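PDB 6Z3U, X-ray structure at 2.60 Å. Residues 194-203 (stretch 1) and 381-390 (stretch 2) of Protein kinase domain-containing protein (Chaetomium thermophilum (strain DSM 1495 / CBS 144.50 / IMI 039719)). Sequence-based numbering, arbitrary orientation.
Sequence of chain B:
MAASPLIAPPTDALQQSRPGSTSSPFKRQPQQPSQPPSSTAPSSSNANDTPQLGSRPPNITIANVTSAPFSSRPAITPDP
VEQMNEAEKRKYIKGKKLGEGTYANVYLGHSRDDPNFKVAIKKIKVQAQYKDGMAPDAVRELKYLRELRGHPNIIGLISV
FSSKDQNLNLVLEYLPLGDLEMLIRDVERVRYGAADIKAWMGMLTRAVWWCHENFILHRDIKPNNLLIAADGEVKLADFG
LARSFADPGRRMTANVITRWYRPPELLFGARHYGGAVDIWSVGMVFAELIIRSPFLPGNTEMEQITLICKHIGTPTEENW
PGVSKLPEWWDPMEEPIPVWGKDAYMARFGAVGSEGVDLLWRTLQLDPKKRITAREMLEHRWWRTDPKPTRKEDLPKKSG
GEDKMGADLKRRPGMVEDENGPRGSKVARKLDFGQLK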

ATOM      1  N   ALA B 194     -15.452 -25.841  20.500  1.00 19.79           N
ATOM      2  CA  ALA B 194     -16.135 -24.653  19.998  1.00 19.38           C
ATOM      3  C   ALA B 194     -15.559 -23.378  20.598  1.00 19.71           C
ATOM      4  O   ALA B 194     -15.421 -22.366  19.904  1.00 24.80           O
ATOM      5  N   ALA B 195     -15.229 -23.399  21.890  1.00 20.36           N
ATOM      6  CA  ALA B 195     -14.688 -22.199  22.518  1.00 20.82           C
ATOM      7  C   ALA B 195     -13.354 -21.803  21.904  1.00 20.84           C
ATOM      8  O   ALA B 195     -13.020 -20.615  21.861  1.00 30.02           O
ATOM      9  N   ASP B 196     -12.580 -22.777  21.422  1.00 20.95           N
ATOM     10  CA  ASP B 196     -11.327 -22.458  20.745  1.00 20.91           C
ATOM     11  C   ASP B 196     -11.582 -21.889  19.356  1.00 20.23           C
ATOM     12  O   ASP B 196     -10.896 -20.955  18.925  1.00 20.27           O
ATOM     13  N   ILE B 197     -12.559 -22.443  18.638  1.00 19.69           N
ATOM     14  CA  ILE B 197     -12.930 -21.880  17.345  1.00 19.16           C
ATOM     15  C   ILE B 197     -13.325 -20.418  17.509  1.00 19.10           C
ATOM     16  O   ILE B 197     -12.920 -19.556  16.719  1.00 20.83           O
ATOM     17  N   LYS B 198     -14.125 -20.117  18.534  1.00 21.13           N
ATOM     18  CA  LYS B 198     -14.556 -18.743  18.764  1.00 20.21           C
ATOM     19  C   LYS B 198     -13.368 -17.832  19.053  1.00 22.90           C
ATOM     20  O   LYS B 198     -13.364 -16.660  18.658  1.00 29.42           O
ATOM     21  N   ALA B 199     -12.352 -18.348  19.748  1.00 20.27           N
ATOM     22  CA  ALA B 199     -11.178 -17.533  20.037  1.00 21.12           C
ATOM     23  C   ALA B 199     -10.376 -17.253  18.772  1.00 24.77           C
ATOM     24  O   ALA B 199      -9.947 -16.118  18.538  1.00 31.21           O
ATOM     25  N   TRP B 200     -10.165 -18.279  17.944  1.00 27.49           N
ATOM     26  CA  TRP B 200      -9.438 -18.086  16.692  1.00 21.06           C
ATOM     27  C   TRP B 200     -10.202 -17.160  15.756  1.00 19.52           C
ATOM     28  O   TRP B 200      -9.642 -16.197  15.218  1.00 20.87           O
ATOM     29  N   MET B 201     -11.491 -17.435  15.553  1.00 19.11           N
ATOM     30  CA  MET B 201     -12.289 -16.612  14.651  1.00 18.76           C
ATOM     31  C   MET B 201     -12.306 -15.156  15.097  1.00 19.02           C
ATOM     32  O   MET B 201     -12.324 -14.246  14.261  1.00 18.94           O
ATOM     33  N   GLY B 202     -12.308 -14.912  16.410  1.00 22.87           N
ATOM     34  CA  GLY B 202     -12.218 -13.545  16.896  1.00 19.83           C
ATOM     35  C   GLY B 202     -10.944 -12.856  16.447  1.00 21.57           C
ATOM     36  O   GLY B 202     -10.956 -11.678  16.082  1.00 25.14           O
ATOM     37  N   MET B 203      -9.825 -13.580  16.479  1.00 26.86           N
ATOM     38  CA  MET B 203      -8.562 -13.024  16.007  1.00 25.60           C
ATOM     39  C   MET B 203      -8.611 -12.750  14.508  1.00 23.05           C
ATOM     40  O   MET B 203      -8.279 -11.648  14.056  1.00 24.17           O
ATOM     41  N   ARG B 381     -23.720 -11.417  17.872  1.00 38.28           N
ATOM     42  CA  ARG B 381     -23.986 -11.977  19.192  1.00 40.75           C
ATOM     43  C   ARG B 381     -23.138 -13.202  19.504  1.00 41.56           C
ATOM     44  O   ARG B 381     -22.979 -13.543  20.682  1.00 43.10           O
ATOM     45  N   TRP B 382     -22.595 -13.875  18.486  1.00 40.01           N
ATOM     46  CA  TRP B 382     -21.878 -15.124  18.728  1.00 29.05           C
ATOM     47  C   TRP B 382     -20.747 -14.933  19.731  1.00 30.04           C
ATOM     48  O   TRP B 382     -20.459 -15.830  20.531  1.00 30.71           O
ATOM     49  N   TRP B 383     -20.081 -13.777  19.691  1.00 33.87           N
ATOM     50  CA  TRP B 383     -18.925 -13.572  20.557  1.00 31.93           C
ATOM     51  C   TRP B 383     -19.342 -13.459  22.018  1.00 33.11           C
ATOM     52  O   TRP B 383     -18.673 -14.006  22.903  1.00 42.08           O
ATOM     53  N   ARG B 384     -20.446 -12.763  22.291  1.00 29.47           N
ATOM     54  CA  ARG B 384     -20.931 -12.586  23.654  1.00 40.33           C
ATOM     55  C   ARG B 384     -21.899 -13.677  24.099  1.00 40.11           C
ATOM     56  O   ARG B 384     -22.361 -13.643  25.245  1.00 38.14           O
ATOM     57  N   THR B 385     -22.211 -14.640  23.237  1.00 40.92           N
ATOM     58  CA  THR B 385     -22.999 -15.802  23.621  1.00 30.21           C
ATOM     59  C   THR B 385     -22.081 -16.878  24.190  1.00 40.72           C
ATOM     60  O   THR B 385     -20.957 -17.062  23.718  1.00 51.85           O
ATOM     61  N   ASP B 386     -22.563 -17.582  25.210  1.00 41.34           N
ATOM     62  CA  ASP B 386     -21.768 -18.639  25.816  1.00 38.97           C
ATOM     63  C   ASP B 386     -21.616 -19.810  24.847  1.00 40.72           C
ATOM     64  O   ASP B 386     -22.498 -20.061  24.021  1.00 44.44           O
ATOM     65  N   PRO B 387     -20.500 -20.554  24.928  1.00 44.79           N
ATOM     66  CA  PRO B 387     -19.401 -20.372  25.883  1.00 47.17           C
ATOM     67  C   PRO B 387     -18.428 -19.272  25.476  1.00 45.17           C
ATOM     68  O   PRO B 387     -18.171 -19.093  24.285  1.00 39.41           O
ATOM     69  N   LYS B 388     -17.879 -18.559  26.457  1.00 48.21           N
ATOM     70  CA  LYS B 388     -16.925 -17.504  26.158  1.00 37.39           C
ATOM     71  C   LYS B 388     -15.700 -18.094  25.459  1.00 28.84           C
ATOM     72  O   LYS B 388     -15.369 -19.268  25.650  1.00 33.97           O
ATOM     73  N   PRO B 389     -15.014 -17.305  24.637  1.00 27.07           N
ATOM     74  CA  PRO B 389     -13.869 -17.843  23.897  1.00 24.47           C
ATOM     75  C   PRO B 389     -12.709 -18.189  24.810  1.00 26.18           C
ATOM     76  O   PRO B 389     -12.538 -17.620  25.891  1.00 25.27           O
ATOM     77  N   THR B 390     -11.899 -19.136  24.348  1.00 33.12           N
ATOM     78  CA  THR B 390     -10.756 -19.593  25.118  1.00 28.94           C
ATOM     79  C   THR B 390      -9.682 -18.513  25.172  1.00 28.19           C
ATOM     80  O   THR B 390      -9.479 -17.757  24.217  1.00 31.93           O
TER

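The contact is built around one long side chain, Lys-198, threaded from a helix into a hollow lined by a turning segment. Its CA-to-CB bond points sideways, yet a t, t, m, t rotamer carries the amine deep into stretch 2, and the single bend at chi3 steers the tip into a nest of backbone carbonyls. Lys-198 NZ donates hydrogen bonds to Trp-382 O at 2.7 Å and to Pro-387 O at 2.9 Å, while Thr-385 O also lies 2.4 Å from Lys-198 NZ. Trp-382 to Pro-387, with a cis peptide before Pro-387, thus curl around a charge that their own carbonyls help to solvate.

The shaft of the lysine is as well fitted as its tip. Trp-382, chi1 t, offers one ring face to it: Lys-198 CE sits 3.7 Å from the centroid of the five-membered ring, a CH-pi contact, and the amine makes a cation-pi interaction over the same face. Lys-198 CG meets Trp-383 CE3 at 3.6 Å, and Lys-198 CD meets Pro-389 CD at 3.8 Å. Aromatic and proline surfaces therefore line the aliphatic stem, leaving polar partners to its end.

The two indoles fill the space farther along the helix. At the edge of Trp-382 lie Ile-197 (CG2 to CH2, 4.2 Å) and Met-201, whose CB is 3.9 Å from Trp-382 CZ3. Trp-383, chi1 m, brings CH2 to 3.6 Å from Met-201 CB, so this methylene touches both tryptophans; the m, m, m rotamer then leads the thioether end away. Beside it, Gly-202 presents bare backbone, and Trp-383 CZ3 comes within 3.3 Å of Gly-202 N and 3.1 Å of Lys-198 O.

Toward the other end the bumps become small and the backbones close in. Ala-195 and Ala-199 both point toward stretch 2. Ala-195 CB lies 3.6 Å from Lys-388 O, and Ala-199 CB packs on Pro-389 CB at 4.0 Å. With CA atoms of Ala-195 and Pro-389 only 4.6 Å apart, Ala-195 O accepts a hydrogen bond from Thr-390 N at 3.1 Å, and Pro-389 CA approaches that same oxygen at 3.5 Å. Thr-390, chi1 m, points toward the helix, and its OG1 donates to Asp-196 OD1 at 2.5 Å; the aspartate, also m, starts away but brings its carboxylate back.

The rule is compact: small residues where backbones meet, broad rings where they part, and one lysine satisfied by carbonyls.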

ATOM      1  CB  ALA B 194     -17.632 -24.746  20.290  1.00 23.08           C
ATOM      2  CB  ALA B 195     -14.539 -22.413  24.023  1.00 31.11           C
ATOM      3  CB  ASP B 196     -10.450 -23.704  20.668  1.00 22.23           C
ATOM      4  CG  ASP B 196     -10.119 -24.260  22.035  1.00 23.32           C
ATOM      5  OD1 ASP B 196      -9.824 -23.451  22.939  1.00 22.58           O
ATOM      6  OD2 ASP B 196     -10.167 -25.496  22.211  1.00 22.25           O
ATOM      7  CB  ILE B 197     -14.061 -22.710  16.709  1.00 18.72           C
ATOM      8  CG1 ILE B 197     -13.582 -24.145  16.469  1.00 18.88           C
ATOM      9  CG2 ILE B 197     -14.535 -22.066  15.409  1.00 18.29           C
ATOM     10  CD1 ILE B 197     -14.650 -25.068  15.915  1.00 23.26           C
ATOM     11  CB  LYS B 198     -15.562 -18.696  19.915  1.00 19.68           C
ATOM     12  CG  LYS B 198     -16.129 -17.311  20.183  1.00 22.14           C
ATOM     13  CD  LYS B 198     -17.154 -17.309  21.312  1.00 26.93           C
ATOM     14  CE  LYS B 198     -18.442 -18.012  20.913  1.00 33.42           C
ATOM     15  NZ  LYS B 198     -19.484 -17.912  21.974  1.00 31.57           N
ATOM     16  CB  ALA B 199     -10.304 -18.221  21.083  1.00 29.12           C
ATOM     17  CB  TRP B 200      -9.187 -19.437  16.024  1.00 21.14           C
ATOM     18  CG  TRP B 200      -8.137 -20.268  16.698  1.00 22.43           C
ATOM     19  CD1 TRP B 200      -7.020 -19.816  17.342  1.00 22.67           C
ATOM     20  CD2 TRP B 200      -8.111 -21.696  16.807  1.00 23.06           C
ATOM     21  NE1 TRP B 200      -6.296 -20.875  17.834  1.00 30.50           N
ATOM     22  CE2 TRP B 200      -6.946 -22.040  17.521  1.00 25.17           C
ATOM     23  CE3 TRP B 200      -8.959 -22.717  16.367  1.00 22.17           C
ATOM     24  CZ2 TRP B 200      -6.606 -23.362  17.802  1.00 24.63           C
ATOM     25  CZ3 TRP B 200      -8.620 -24.028  16.650  1.00 26.17           C
ATOM     26  CH2 TRP B 200      -7.454 -24.338  17.360  1.00 23.47           C
ATOM     27  CB  MET B 201     -13.710 -17.168  14.571  1.00 28.81           C
ATOM     28  CG  MET B 201     -13.829 -18.458  13.778  1.00 23.09           C
ATOM     29  SD  MET B 201     -13.383 -18.254  12.047  1.00 18.16           S
ATOM     30  CE  MET B 201     -14.589 -17.038  11.532  1.00 18.07           C
ATOM     31  CB  MET B 203      -7.427 -13.989  16.346  1.00 24.57           C
ATOM     32  CG  MET B 203      -7.205 -14.142  17.838  1.00 21.48           C
ATOM     33  SD  MET B 203      -6.173 -15.553  18.251  1.00 29.47           S
ATOM     34  CE  MET B 203      -6.092 -15.405  20.033  1.00 27.86           C
ATOM     35  CB  ARG B 381     -25.462 -12.367  19.329  1.00 45.71           C
ATOM     36  CG  ARG B 381     -26.436 -11.206  19.446  1.00 62.55           C
ATOM     37  CD  ARG B 381     -27.631 -11.593  20.315  1.00 40.25           C
ATOM     38  NE  ARG B 381     -28.796 -10.741  20.081  1.00 45.26           N
ATOM     39  CZ  ARG B 381     -28.983  -9.545  20.638  1.00 56.44           C
ATOM     40  NH1 ARG B 381     -30.078  -8.848  20.363  1.00 50.92           N
ATOM     41  NH2 ARG B 381     -28.081  -9.041  21.469  1.00 56.65           N
ATOM     42  CB  TRP B 382     -21.328 -15.678  17.416  1.00 26.68           C
ATOM     43  CG  TRP B 382     -20.703 -17.027  17.561  1.00 27.91           C
ATOM     44  CD1 TRP B 382     -21.197 -18.087  18.261  1.00 35.67           C
ATOM     45  CD2 TRP B 382     -19.451 -17.457  17.009  1.00 29.20           C
ATOM     46  NE1 TRP B 382     -20.338 -19.156  18.170  1.00 27.48           N
ATOM     47  CE2 TRP B 382     -19.259 -18.794  17.408  1.00 24.07           C
ATOM     48  CE3 TRP B 382     -18.479 -16.842  16.214  1.00 24.56           C
ATOM     49  CZ2 TRP B 382     -18.135 -19.526  17.040  1.00 23.20           C
ATOM     50  CZ3 TRP B 382     -17.363 -17.572  15.850  1.00 22.82           C
ATOM     51  CH2 TRP B 382     -17.200 -18.899  16.266  1.00 22.59           C
ATOM     52  CB  TRP B 383     -18.157 -12.323  20.129  1.00 38.28           C
ATOM     53  CG  TRP B 383     -17.866 -12.269  18.665  1.00 28.80           C
ATOM     54  CD1 TRP B 383     -18.384 -11.390  17.762  1.00 29.96           C
ATOM     55  CD2 TRP B 383     -16.997 -13.136  17.930  1.00 24.52           C
ATOM     56  NE1 TRP B 383     -17.888 -11.652  16.511  1.00 26.45           N
ATOM     57  CE2 TRP B 383     -17.034 -12.721  16.586  1.00 24.24           C
ATOM     58  CE3 TRP B 383     -16.191 -14.224  18.276  1.00 23.86           C
ATOM     59  CZ2 TRP B 383     -16.298 -13.351  15.591  1.00 23.36           C
ATOM     60  CZ3 TRP B 383     -15.461 -14.849  17.287  1.00 22.98           C
ATOM     61  CH2 TRP B 383     -15.519 -14.411  15.959  1.00 26.78           C
ATOM     62  CB  ARG B 384     -21.589 -11.204  23.805  1.00 41.08           C
ATOM     63  CG  ARG B 384     -22.571 -10.801  22.704  1.00 45.85           C
ATOM     64  CD  ARG B 384     -22.652  -9.279  22.589  1.00 46.87           C
ATOM     65  NE  ARG B 384     -23.325  -8.839  21.368  1.00 49.33           N
ATOM     66  CZ  ARG B 384     -24.576  -8.389  21.305  1.00 55.42           C
ATOM     67  NH1 ARG B 384     -25.325  -8.306  22.399  1.00 68.15           N
ATOM     68  NH2 ARG B 384     -25.082  -8.016  20.137  1.00 54.88           N
ATOM     69  CB  THR B 385     -23.772 -16.354  22.423  1.00 32.11           C
ATOM     70  OG1 THR B 385     -24.824 -15.446  22.070  1.00 33.93           O
ATOM     71  CG2 THR B 385     -24.372 -17.710  22.744  1.00 31.21           C
ATOM     72  CB  ASP B 386     -22.413 -19.121  27.110  1.00 45.77           C
ATOM     73  CG  ASP B 386     -22.277 -18.119  28.237  1.00 65.71           C
ATOM     74  OD1 ASP B 386     -21.282 -17.363  28.241  1.00 68.03           O
ATOM     75  OD2 ASP B 386     -23.165 -18.087  29.117  1.00 81.41           O
ATOM     76  CB  PRO B 387     -18.707 -21.731  25.860  1.00 43.95           C
ATOM     77  CG  PRO B 387     -18.883 -22.183  24.449  1.00 32.09           C
ATOM     78  CD  PRO B 387     -20.250 -21.698  24.030  1.00 38.78           C
ATOM     79  CB  LYS B 388     -16.518 -16.774  27.436  1.00 45.57           C
ATOM     80  CG  LYS B 388     -17.665 -16.002  28.077  1.00 62.62           C
ATOM     81  CD  LYS B 388     -17.251 -15.300  29.361  1.00 80.08           C
ATOM     82  CE  LYS B 388     -18.417 -14.509  29.951  1.00 92.72           C
ATOM     83  NZ  LYS B 388     -18.065 -13.819  31.227  1.00 94.28           N
ATOM     84  CB  PRO B 389     -13.497 -16.706  22.937  1.00 34.39           C
ATOM     85  CG  PRO B 389     -14.020 -15.471  23.594  1.00 42.40           C
ATOM     86  CD  PRO B 389     -15.266 -15.889  24.321  1.00 44.81           C
ATOM     87  CB  THR B 390     -10.171 -20.865  24.504  1.00 24.17           C
ATOM     88  OG1 THR B 390     -11.207 -21.841  24.342  1.00 31.76           O
ATOM     89  CG2 THR B 390      -9.079 -21.435  25.396  1.00 32.57           C
TER